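Pumilio domain-containing protein 7 (Caenorhabditis elegans, PDB 3V71) binds a consensus sequence in the 3' untranslated regions of mRNAs and modulates their expression and stability, acting redundantly with related proteins in oocyte formation and early embryonic divisions. Local coordinates at residues I11-V16 and K33-N38; L224-F229 and S264-A269; M246-I251 and F279-L284. All blocks are in the same frame, centred on the assembly; numbering follows the deposited sequence.

Interaction 1: residues I11-V16 and K33-N38; sequences ISLEDV and KFLEAN
Leu13 and Phe34 carry most of the contact between the first turn of helix 13-18 and the end of helix 29-37, each touching a different part of the opposing segment. On the buried side, Leu13 crosses Leu35 at about a right angle, with its CD1 lying 3.7 Å from Leu35 CD2. The other branch of the same leucine reaches just beyond the helix end, where Leu13 CD2 is 3.5 Å from the backbone oxygen Asn38 O. Phe34 has its CG anti to the backbone N (chi1 179°), and the far end of its ring approaches the turn at Ile11 and Ser12. Ser12 C is met at the ring edge, near its plane, 3.9 Å from Phe34 CZ. Val16 slides past the ring in the opposite direction, bringing its CG2 to 4.0 Å from Phe34 CE2.

Packing is loose at the other margin. The side chain of Ile11 leads away from the helix end and is exposed, while Ser12 turns its hydroxyl back to cap its own helix, accepting weak bonds from Glu14 N and Asp15 N.

Phe25 of helix 22-27 meets the Phe34 ring, and Ile47 and Val51 of helix 46-56 cover Leu13. Helices stacked through their side chains build the all-helical solenoid of PUF proteins, and this contact lies at its N-terminal end, at the start of the predicted first Pumilio repeat.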
loop_
_atom_site.group_PDB
_atom_site.type_symbol
_atom_site.label_atom_id
_atom_site.label_comp_id
_atom_site.label_asym_id
_atom_site.label_seq_id
_atom_site.Cartn_x
_atom_site.Cartn_y
_atom_site.Cartn_z
ATOM N N ILE A 11 31.924 -19.779 -26.504
ATOM C CA ILE A 11 31.544 -21.126 -26.935
ATOM C C ILE A 11 30.033 -21.213 -27.197
ATOM O O ILE A 11 29.296 -20.299 -26.846
ATOM C CB ILE A 11 32.044 -22.202 -25.931
ATOM C CG1 ILE A 11 33.510 -22.539 -26.238
ATOM C CG2 ILE A 11 31.187 -23.460 -25.974
ATOM C CD1 ILE A 11 34.087 -23.702 -25.423
ATOM N N SER A 12 29.584 -22.293 -27.832
ATOM C CA SER A 12 28.203 -22.402 -28.314
ATOM C C SER A 12 27.169 -22.835 -27.277
ATOM O O SER A 12 27.454 -23.632 -26.387
ATOM C CB SER A 12 28.132 -23.366 -29.502
ATOM O OG SER A 12 26.784 -23.615 -29.864
ATOM N N LEU A 13 25.954 -22.322 -27.417
ATOM C CA LEU A 13 24.839 -22.814 -26.625
ATOM C C LEU A 13 24.627 -24.277 -26.964
ATOM O O LEU A 13 24.441 -25.115 -26.085
ATOM C CB LEU A 13 23.563 -22.037 -26.938
ATOM C CG LEU A 13 22.326 -22.480 -26.153
ATOM C CD1 LEU A 13 22.540 -22.241 -24.668
ATOM C CD2 LEU A 13 21.079 -21.758 -26.649
ATOM N N GLU A 14 24.656 -24.579 -28.255
ATOM C CA GLU A 14 24.522 -25.951 -28.703
ATOM C C GLU A 14 25.584 -26.822 -28.040
ATOM O O GLU A 14 25.298 -27.936 -27.603
ATOM C CB GLU A 14 24.641 -26.030 -30.219
ATOM C CG GLU A 14 24.298 -27.398 -30.779
ATOM C CD GLU A 14 24.530 -27.494 -32.276
ATOM O OE1 GLU A 14 25.240 -26.623 -32.828
ATOM O OE2 GLU A 14 23.999 -28.441 -32.897
ATOM N N ASP A 15 26.808 -26.307 -27.962
ATOM C CA ASP A 15 27.895 -27.027 -27.311
ATOM C C ASP A 15 27.555 -27.353 -25.856
ATOM O O ASP A 15 27.766 -28.478 -25.403
ATOM C CB ASP A 15 29.198 -26.226 -27.386
ATOM C CG ASP A 15 30.083 -26.638 -28.564
ATOM O OD1 ASP A 15 29.741 -27.624 -29.265
ATOM O OD2 ASP A 15 31.136 -25.984 -28.776
ATOM N N VAL A 16 27.023 -26.366 -25.137
ATOM C CA VAL A 16 26.675 -26.506 -23.721
ATOM C C VAL A 16 25.604 -27.562 -23.521
ATOM O O VAL A 16 25.700 -28.425 -22.652
ATOM C CB VAL A 16 26.123 -25.183 -23.162
ATOM C CG1 VAL A 16 25.760 -25.334 -21.689
ATOM C CG2 VAL A 16 27.121 -24.062 -23.367
ATOM N N LYS A 33 24.372 -15.717 -17.319
ATOM C CA LYS A 33 24.476 -14.562 -18.202
ATOM C C LYS A 33 24.733 -15.026 -19.630
ATOM O O LYS A 33 24.131 -14.513 -20.578
ATOM C CB LYS A 33 25.576 -13.610 -17.725
ATOM C CG LYS A 33 25.205 -12.834 -16.464
ATOM C CD LYS A 33 26.392 -12.098 -15.854
ATOM C CE LYS A 33 25.995 -11.421 -14.542
ATOM N NZ LYS A 33 27.135 -10.742 -13.850
ATOM N N PHE A 34 25.622 -16.007 -19.775
ATOM C CA PHE A 34 25.829 -16.669 -21.060
ATOM C C PHE A 34 24.484 -17.113 -21.615
ATOM O O PHE A 34 24.054 -16.655 -22.671
ATOM C CB PHE A 34 26.754 -17.882 -20.898
ATOM C CG PHE A 34 26.996 -18.650 -22.178
ATOM C CD1 PHE A 34 26.138 -18.535 -23.263
ATOM C CD2 PHE A 34 28.089 -19.492 -22.293
ATOM C CE1 PHE A 34 26.361 -19.244 -24.431
ATOM C CE2 PHE A 34 28.321 -20.202 -23.467
ATOM C CZ PHE A 34 27.452 -20.074 -24.535
ATOM N N LEU A 35 23.832 -18.013 -20.889
ATOM C CA LEU A 35 22.568 -18.588 -21.310
ATOM C C LEU A 35 21.567 -17.542 -21.805
ATOM O O LEU A 35 20.975 -17.709 -22.869
ATOM C CB LEU A 35 21.973 -19.422 -20.177
ATOM C CG LEU A 35 22.764 -20.682 -19.822
ATOM C CD1 LEU A 35 22.111 -21.457 -18.697
ATOM C CD2 LEU A 35 22.895 -21.566 -21.039
ATOM N N GLU A 36 21.393 -16.467 -21.039
ATOM C CA GLU A 36 20.431 -15.413 -21.374
ATOM C C GLU A 36 20.744 -14.705 -22.686
ATOM O O GLU A 36 19.871 -14.531 -23.545
ATOM C CB GLU A 36 20.399 -14.366 -20.272
ATOM C CG GLU A 36 19.780 -14.828 -18.982
ATOM C CD GLU A 36 19.990 -13.822 -17.868
ATOM O OE1 GLU A 36 21.099 -13.249 -17.801
ATOM O OE2 GLU A 36 19.049 -13.594 -17.072
ATOM N N ALA A 37 21.996 -14.275 -22.812
ATOM C CA ALA A 37 22.466 -13.550 -23.985
ATOM C C ALA A 37 22.063 -14.234 -25.290
ATOM O O ALA A 37 21.365 -13.650 -26.125
ATOM C CB ALA A 37 23.983 -13.379 -23.922
ATOM N N ASN A 38 22.500 -15.477 -25.452
ATOM C CA ASN A 38 22.298 -16.198 -26.701
ATOM C C ASN A 38 21.199 -17.247 -26.637
ATOM O O ASN A 38 21.284 -18.290 -27.282
ATOM C CB ASN A 38 23.610 -16.823 -27.162
ATOM C CG ASN A 38 24.454 -17.290 -26.004
ATOM O OD1 ASN A 38 23.926 -17.739 -24.988
ATOM N ND2 ASN A 38 25.770 -17.165 -26.135
#

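Interaction 2: residues L224-F229 and S264-A269; sequences LSSNEF and SQDKYA. With nucleotides of chain B.
Tyr268 lays one face of its ring over the backbone of Glu228, a CH-pi contact in which Glu228 CA stands 3.7 Å from the ring centroid and only 4° off the ring normal. The glutamate side chain leaves with CG anti to its backbone N (chi1 -175°) and runs beside the tyrosine in the same direction, so that Glu228 CG is 3.7 Å from Tyr268 OH. Lys267 CB covers the opposite face of the ring. At the ring edge, near its plane, lies O2 of U6 of chain B, 3.3 Å from Tyr268 CD1.

A second patch joins Ser225 O and the CA and CB of Ser226 to Asp266 and Ala269. Ala269 CB sits 3.4 Å from Ser225 O, and Ser226 CB is 3.8 Å from Asp266 OD2.

The next shell probably positions these groups. Asp266 OD1 accepts from two backbone amides: Ala269 N, 2.6 Å away, on the anti side, and Tyr268 N from above the carboxylate plane. This caps the turn into helix 269-279. Across the contact, Asn227 OD1 closes an Asx turn with Phe229 N and also accepts from Ala230 N, while Ser226 OG bonds back to Tyr222 O.

Lys267 extends toward the RNA and bends at its last torsion (chi4 74°), where NZ donates to O2' and O3' of G5 of chain B, each at 3.2 Å. The chemistry thus divides: CH-pi and van der Waals packing, without a hydrogen bond between the segments, joins two successive predicted Pumilio repeats; the lysine's bonds go to sugar oxygens, independent of base identity, whereas the Tyr268 edge meets a base oxygen of U6.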
loop_
_atom_site.group_PDB
_atom_site.type_symbol
_atom_site.label_atom_id
_atom_site.label_comp_id
_atom_site.label_asym_id
_atom_site.label_seq_id
_atom_site.Cartn_x
_atom_site.Cartn_y
_atom_site.Cartn_z
ATOM N N LEU A 224 -8.466 1.189 13.467
ATOM C CA LEU A 224 -7.490 1.254 12.390
ATOM C C LEU A 224 -6.535 2.429 12.547
ATOM O O LEU A 224 -5.323 2.288 12.373
ATOM C CB LEU A 224 -8.193 1.340 11.037
ATOM C CG LEU A 224 -8.890 0.068 10.558
ATOM C CD1 LEU A 224 -9.478 0.298 9.183
ATOM C CD2 LEU A 224 -7.930 -1.111 10.544
ATOM N N SER A 225 -7.085 3.592 12.872
ATOM C CA SER A 225 -6.293 4.808 12.986
ATOM C C SER A 225 -5.311 4.720 14.144
ATOM O O SER A 225 -4.268 5.374 14.160
ATOM C CB SER A 225 -7.214 6.001 13.169
ATOM O OG SER A 225 -8.186 6.031 12.144
ATOM N N SER A 226 -5.651 3.886 15.114
ATOM C CA SER A 226 -4.852 3.747 16.317
ATOM C C SER A 226 -3.836 2.616 16.210
ATOM O O SER A 226 -3.033 2.415 17.124
ATOM C CB SER A 226 -5.774 3.522 17.512
ATOM O OG SER A 226 -6.559 4.677 17.724
ATOM N N ASN A 227 -3.880 1.895 15.088
ATOM C CA ASN A 227 -3.055 0.715 14.866
ATOM C C ASN A 227 -1.718 1.032 14.212
ATOM O O ASN A 227 -1.637 1.869 13.312
ATOM C CB ASN A 227 -3.810 -0.295 14.017
ATOM C CG ASN A 227 -2.935 -1.444 13.565
ATOM O OD1 ASN A 227 -2.283 -1.373 12.525
ATOM N ND2 ASN A 227 -2.925 -2.516 14.340
ATOM N N GLU A 228 -0.686 0.325 14.670
ATOM C CA GLU A 228 0.706 0.533 14.287
ATOM C C GLU A 228 0.976 0.619 12.787
ATOM O O GLU A 228 1.927 1.277 12.353
ATOM C CB GLU A 228 1.550 -0.592 14.879
ATOM C CG GLU A 228 3.034 -0.434 14.651
ATOM C CD GLU A 228 3.833 -1.541 15.308
ATOM O OE1 GLU A 228 3.197 -2.443 15.915
ATOM O OE2 GLU A 228 5.089 -1.500 15.215
ATOM N N PHE A 229 0.157 -0.064 11.998
ATOM C CA PHE A 229 0.313 -0.052 10.552
ATOM C C PHE A 229 -0.935 0.526 9.866
ATOM O O PHE A 229 -0.831 1.441 9.045
ATOM C CB PHE A 229 0.632 -1.466 10.034
ATOM C CG PHE A 229 1.783 -2.123 10.750
ATOM C CD1 PHE A 229 3.092 -1.739 10.490
ATOM C CD2 PHE A 229 1.561 -3.112 11.694
ATOM C CE1 PHE A 229 4.152 -2.330 11.161
ATOM C CE2 PHE A 229 2.620 -3.705 12.368
ATOM C CZ PHE A 229 3.914 -3.312 12.101
ATOM N N SER A 264 -5.750 12.526 19.192
ATOM C CA SER A 264 -4.576 13.387 19.135
ATOM C C SER A 264 -3.509 12.984 20.144
ATOM O O SER A 264 -2.375 13.453 20.082
ATOM C CB SER A 264 -4.968 14.844 19.368
ATOM O OG SER A 264 -5.809 15.310 18.333
ATOM N N GLN A 265 -3.877 12.116 21.073
ATOM C CA GLN A 265 -2.948 11.683 22.104
ATOM C C GLN A 265 -2.419 10.279 21.841
ATOM O O GLN A 265 -1.565 9.777 22.562
ATOM C CB GLN A 265 -3.618 11.764 23.470
ATOM C CG GLN A 265 -4.072 13.168 23.820
ATOM C CD GLN A 265 -4.856 13.209 25.110
ATOM O OE1 GLN A 265 -4.371 12.783 26.147
ATOM N NE2 GLN A 265 -6.086 13.709 25.047
ATOM N N ASP A 266 -2.937 9.642 20.803
ATOM C CA ASP A 266 -2.488 8.314 20.438
ATOM C C ASP A 266 -1.215 8.473 19.629
ATOM O O ASP A 266 -1.095 9.410 18.833
ATOM C CB ASP A 266 -3.572 7.584 19.634
ATOM C CG ASP A 266 -3.149 6.183 19.214
ATOM O OD1 ASP A 266 -2.592 6.032 18.105
ATOM O OD2 ASP A 266 -3.374 5.227 19.986
ATOM N N LYS A 267 -0.262 7.571 19.847
ATOM C CA LYS A 267 0.987 7.596 19.096
ATOM C C LYS A 267 0.731 7.587 17.597
ATOM O O LYS A 267 1.360 8.333 16.848
ATOM C CB LYS A 267 1.867 6.406 19.469
ATOM C CG LYS A 267 3.275 6.489 18.922
ATOM C CD LYS A 267 3.942 5.138 19.007
ATOM C CE LYS A 267 5.381 5.203 18.507
ATOM N NZ LYS A 267 6.311 5.875 19.475
ATOM N N TYR A 268 -0.203 6.749 17.169
ATOM C CA TYR A 268 -0.445 6.532 15.746
ATOM C C TYR A 268 -1.586 7.360 15.162
ATOM O O TYR A 268 -1.499 7.825 14.022
ATOM C CB TYR A 268 -0.688 5.047 15.471
ATOM C CG TYR A 268 0.409 4.176 16.020
ATOM C CD1 TYR A 268 1.682 4.198 15.466
ATOM C CD2 TYR A 268 0.181 3.345 17.105
ATOM C CE1 TYR A 268 2.697 3.408 15.975
ATOM C CE2 TYR A 268 1.184 2.548 17.616
ATOM C CZ TYR A 268 2.441 2.580 17.050
ATOM O OH TYR A 268 3.440 1.782 17.559
ATOM N N ALA A 269 -2.654 7.541 15.934
ATOM C CA ALA A 269 -3.821 8.246 15.430
ATOM C C ALA A 269 -3.583 9.752 15.342
ATOM O O ALA A 269 -4.306 10.461 14.643
ATOM C CB ALA A 269 -5.034 7.932 16.270
ATOM P P U B 6 9.052 7.077 16.871
ATOM O OP1 U B 6 9.269 5.701 17.373
ATOM O OP2 U B 6 10.227 7.885 16.456
ATOM O "O5'" U B 6 7.972 7.063 15.703
ATOM C "C5'" U B 6 8.271 6.498 14.434
ATOM C "C4'" U B 6 7.307 5.391 14.083
ATOM O "O4'" U B 6 5.946 5.888 14.140
ATOM C "C3'" U B 6 7.430 4.815 12.681
ATOM O "O3'" U B 6 8.472 3.864 12.566
ATOM C "C2'" U B 6 6.046 4.230 12.427
ATOM O "O2'" U B 6 5.925 2.942 13.015
ATOM C "C1'" U B 6 5.145 5.205 13.198
ATOM N N1 U B 6 4.494 6.196 12.299
ATOM C C2 U B 6 3.184 5.907 11.934
ATOM O O2 U B 6 2.604 4.911 12.333
ATOM N N3 U B 6 2.588 6.807 11.085
ATOM C C4 U B 6 3.148 7.963 10.577
ATOM O O4 U B 6 2.482 8.684 9.816
ATOM C C5 U B 6 4.505 8.194 11.005
ATOM C C6 U B 6 5.126 7.326 11.823
ATOM P P G B 5 11.603 12.019 18.771
ATOM O OP1 G B 5 12.459 10.816 18.746
ATOM O OP2 G B 5 11.823 13.073 17.748
ATOM O "O5'" G B 5 10.076 11.579 18.774
ATOM C "C5'" G B 5 9.638 10.447 19.514
ATOM C "C4'" G B 5 8.219 10.072 19.161
ATOM O "O4'" G B 5 7.455 11.275 18.910
ATOM C "C3'" G B 5 8.038 9.268 17.887
ATOM O "O3'" G B 5 8.311 7.889 18.047
ATOM C "C2'" G B 5 6.594 9.567 17.501
ATOM O "O2'" G B 5 5.685 8.789 18.274
ATOM C "C1'" G B 5 6.469 11.023 17.934
ATOM N N9 G B 5 6.654 11.955 16.809
ATOM C C8 G B 5 7.789 12.520 16.277
ATOM N N7 G B 5 7.522 13.325 15.274
ATOM C C5 G B 5 6.140 13.274 15.150
ATOM C C6 G B 5 5.252 13.915 14.258
ATOM O O6 G B 5 5.516 14.695 13.345
ATOM N N1 G B 5 3.925 13.587 14.499
ATOM C C2 G B 5 3.478 12.737 15.482
ATOM N N2 G B 5 2.149 12.545 15.557
ATOM N N3 G B 5 4.291 12.123 16.326
ATOM C C4 G B 5 5.593 12.441 16.094
#

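Interaction 3: residues M246-I251 and F279-L284; sequences MYRDTI and FAPPAL
Arg248 reaches across to the turn at Phe279 and Pro281 with its guanidinium turned face-on to a backbone carbonyl. Phe279 O lies 3.2 Å above the guanidinium plane, offset toward the rim and nearest to Arg248 NE. The N-H geometry is poor for a hydrogen bond; the carbonyl over the cation's face may still be electrostatically favourable. CG leaves anti to the backbone N, chi2 (-122°) then sets CD, and chi3 (-79°) sets NE beside Phe279 O.

The edge of the guanidinium is used differently. Arg248 NH1 donates to Asp249 OD1 at 2.5 Å in a salt bridge between sequence neighbours. The aspartate oxygen lies close to the guanidinium plane and is approached on its syn side, an orientation that may help set the rotation of the charged group.

Pro281 meets both partners of this ion pair. It slides past Arg248 in the opposite direction, with Pro281 CD 3.4 Å from Arg248 NH1, and crosses Asp249 obliquely, the same CD lying 3.7 Å from Asp249 OD1. Three residues further on, Leu284 rests its CD1 on the backbone of helix 244-256, 3.8 Å from Asp249 O.

The contact lies at the surface and sets helix 244-256 against the turn linking helix 269-279 to helix 282-292. Ile252 and Asp253, further along the first of these helices, continue the packing against Leu284. Ile238 touches both Arg248 and Phe279, bringing a fourth helix, 231-238, to the junction in this strand-free fold.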
loop_
_atom_site.group_PDB
_atom_site.type_symbol
_atom_site.label_atom_id
_atom_site.label_comp_id
_atom_site.label_asym_id
_atom_site.label_seq_id
_atom_site.Cartn_x
_atom_site.Cartn_y
_atom_site.Cartn_z
ATOM N N MET A 246 -14.672 11.794 -1.109
ATOM C CA MET A 246 -15.958 11.454 -0.525
ATOM C C MET A 246 -15.789 10.603 0.740
ATOM O O MET A 246 -16.511 10.779 1.723
ATOM C CB MET A 246 -16.824 10.732 -1.565
ATOM C CG MET A 246 -18.170 10.238 -1.061
ATOM S SD MET A 246 -19.180 9.475 -2.354
ATOM C CE MET A 246 -18.376 7.882 -2.542
ATOM N N TYR A 247 -14.827 9.688 0.723
ATOM C CA TYR A 247 -14.570 8.835 1.886
ATOM C C TYR A 247 -13.763 9.570 2.962
ATOM O O TYR A 247 -13.958 9.354 4.163
ATOM C CB TYR A 247 -13.893 7.526 1.459
ATOM C CG TYR A 247 -14.804 6.651 0.624
ATOM C CD1 TYR A 247 -15.777 5.859 1.224
ATOM C CD2 TYR A 247 -14.707 6.634 -0.765
ATOM C CE1 TYR A 247 -16.625 5.071 0.469
ATOM C CE2 TYR A 247 -15.550 5.848 -1.530
ATOM C CZ TYR A 247 -16.510 5.069 -0.905
ATOM O OH TYR A 247 -17.355 4.280 -1.655
ATOM N N ARG A 248 -12.876 10.453 2.515
ATOM C CA ARG A 248 -12.132 11.332 3.401
ATOM C C ARG A 248 -13.111 12.034 4.332
ATOM O O ARG A 248 -12.980 11.991 5.559
ATOM C CB ARG A 248 -11.375 12.358 2.564
ATOM C CG ARG A 248 -10.513 13.313 3.346
ATOM C CD ARG A 248 -10.918 14.749 3.068
ATOM N NE ARG A 248 -10.414 15.274 1.800
ATOM C CZ ARG A 248 -11.151 15.975 0.937
ATOM N NH1 ARG A 248 -12.434 16.221 1.188
ATOM N NH2 ARG A 248 -10.608 16.424 -0.187
ATOM N N ASP A 249 -14.115 12.654 3.720
ATOM C CA ASP A 249 -15.140 13.417 4.416
ATOM C C ASP A 249 -15.952 12.585 5.403
ATOM O O ASP A 249 -16.251 13.036 6.518
ATOM C CB ASP A 249 -16.068 14.057 3.394
ATOM C CG ASP A 249 -15.344 15.031 2.490
ATOM O OD1 ASP A 249 -14.156 15.322 2.775
ATOM O OD2 ASP A 249 -15.960 15.511 1.504
ATOM N N THR A 250 -16.315 11.377 4.989
ATOM C CA THR A 250 -17.086 10.497 5.854
ATOM C C THR A 250 -16.259 10.052 7.039
ATOM O O THR A 250 -16.758 9.990 8.162
ATOM C CB THR A 250 -17.541 9.246 5.115
ATOM O OG1 THR A 250 -18.054 9.616 3.830
ATOM C CG2 THR A 250 -18.611 8.519 5.923
ATOM N N ILE A 251 -14.995 9.725 6.778
ATOM C CA ILE A 251 -14.089 9.299 7.829
ATOM C C ILE A 251 -13.865 10.428 8.820
ATOM O O ILE A 251 -13.946 10.224 10.030
ATOM C CB ILE A 251 -12.748 8.852 7.257
ATOM C CG1 ILE A 251 -12.830 7.401 6.784
ATOM C CG2 ILE A 251 -11.650 8.981 8.299
ATOM C CD1 ILE A 251 -11.565 6.918 6.082
ATOM N N PHE A 279 -5.994 18.124 5.040
ATOM C CA PHE A 279 -6.779 17.846 3.838
ATOM C C PHE A 279 -8.278 18.058 3.963
ATOM O O PHE A 279 -9.004 17.994 2.971
ATOM C CB PHE A 279 -6.452 16.457 3.282
ATOM C CG PHE A 279 -5.030 16.328 2.854
ATOM C CD1 PHE A 279 -4.609 16.871 1.653
ATOM C CD2 PHE A 279 -4.092 15.726 3.683
ATOM C CE1 PHE A 279 -3.280 16.785 1.273
ATOM C CE2 PHE A 279 -2.765 15.639 3.308
ATOM C CZ PHE A 279 -2.358 16.169 2.103
ATOM N N ALA A 280 -8.739 18.330 5.175
ATOM C CA ALA A 280 -10.146 18.598 5.400
ATOM C C ALA A 280 -10.571 19.817 4.592
ATOM O O ALA A 280 -9.876 20.831 4.589
ATOM C CB ALA A 280 -10.395 18.831 6.872
ATOM N N PRO A 281 -11.714 19.714 3.892
ATOM C CA PRO A 281 -12.364 20.871 3.263
ATOM C C PRO A 281 -12.738 21.917 4.321
ATOM O O PRO A 281 -12.863 21.567 5.499
ATOM C CB PRO A 281 -13.627 20.262 2.634
ATOM C CG PRO A 281 -13.851 18.977 3.369
ATOM C CD PRO A 281 -12.482 18.474 3.691
ATOM N N PRO A 282 -12.944 23.179 3.903
ATOM C CA PRO A 282 -13.071 24.331 4.813
ATOM C C PRO A 282 -14.159 24.204 5.894
ATOM O O PRO A 282 -13.953 24.680 7.014
ATOM C CB PRO A 282 -13.397 25.490 3.861
ATOM C CG PRO A 282 -14.025 24.836 2.683
ATOM C CD PRO A 282 -13.279 23.545 2.516
ATOM N N ALA A 283 -15.289 23.581 5.563
ATOM C CA ALA A 283 -16.390 23.426 6.514
ATOM C C ALA A 283 -16.129 22.321 7.535
ATOM O O ALA A 283 -16.610 22.379 8.666
ATOM C CB ALA A 283 -17.690 23.164 5.778
ATOM N N LEU A 284 -15.382 21.302 7.122
ATOM C CA LEU A 284 -14.947 20.264 8.045
ATOM C C LEU A 284 -13.764 20.770 8.872
ATOM O O LEU A 284 -13.636 20.449 10.048
ATOM C CB LEU A 284 -14.592 18.980 7.293
ATOM C CG LEU A 284 -15.789 18.083 6.975
ATOM C CD1 LEU A 284 -15.359 16.769 6.323
ATOM C CD2 LEU A 284 -16.583 17.806 8.236
#

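From the N terminus, interaction 1 closes at the start of the predicted first Pumilio repeat, bringing 33-38 back against 11-16 after 16 residues, 12 of them helical. It is complete long before interaction 2 opens, and lies on the opposite side of the chain's centre, with about 56 Å between the two contact centres. Interactions 2 and 3 then cross, closing loops of 34 and 27 residues, mostly helix: 224-229 and 246-251 come from predicted repeat 6, their partners 264-269 and 279-284 from predicted repeat 7. Their nearest atoms are about 6 Å apart without touching. Together they join the repeats twice, interaction 2 at the bound RNA and interaction 3 about 11 Å from it at nearest atoms.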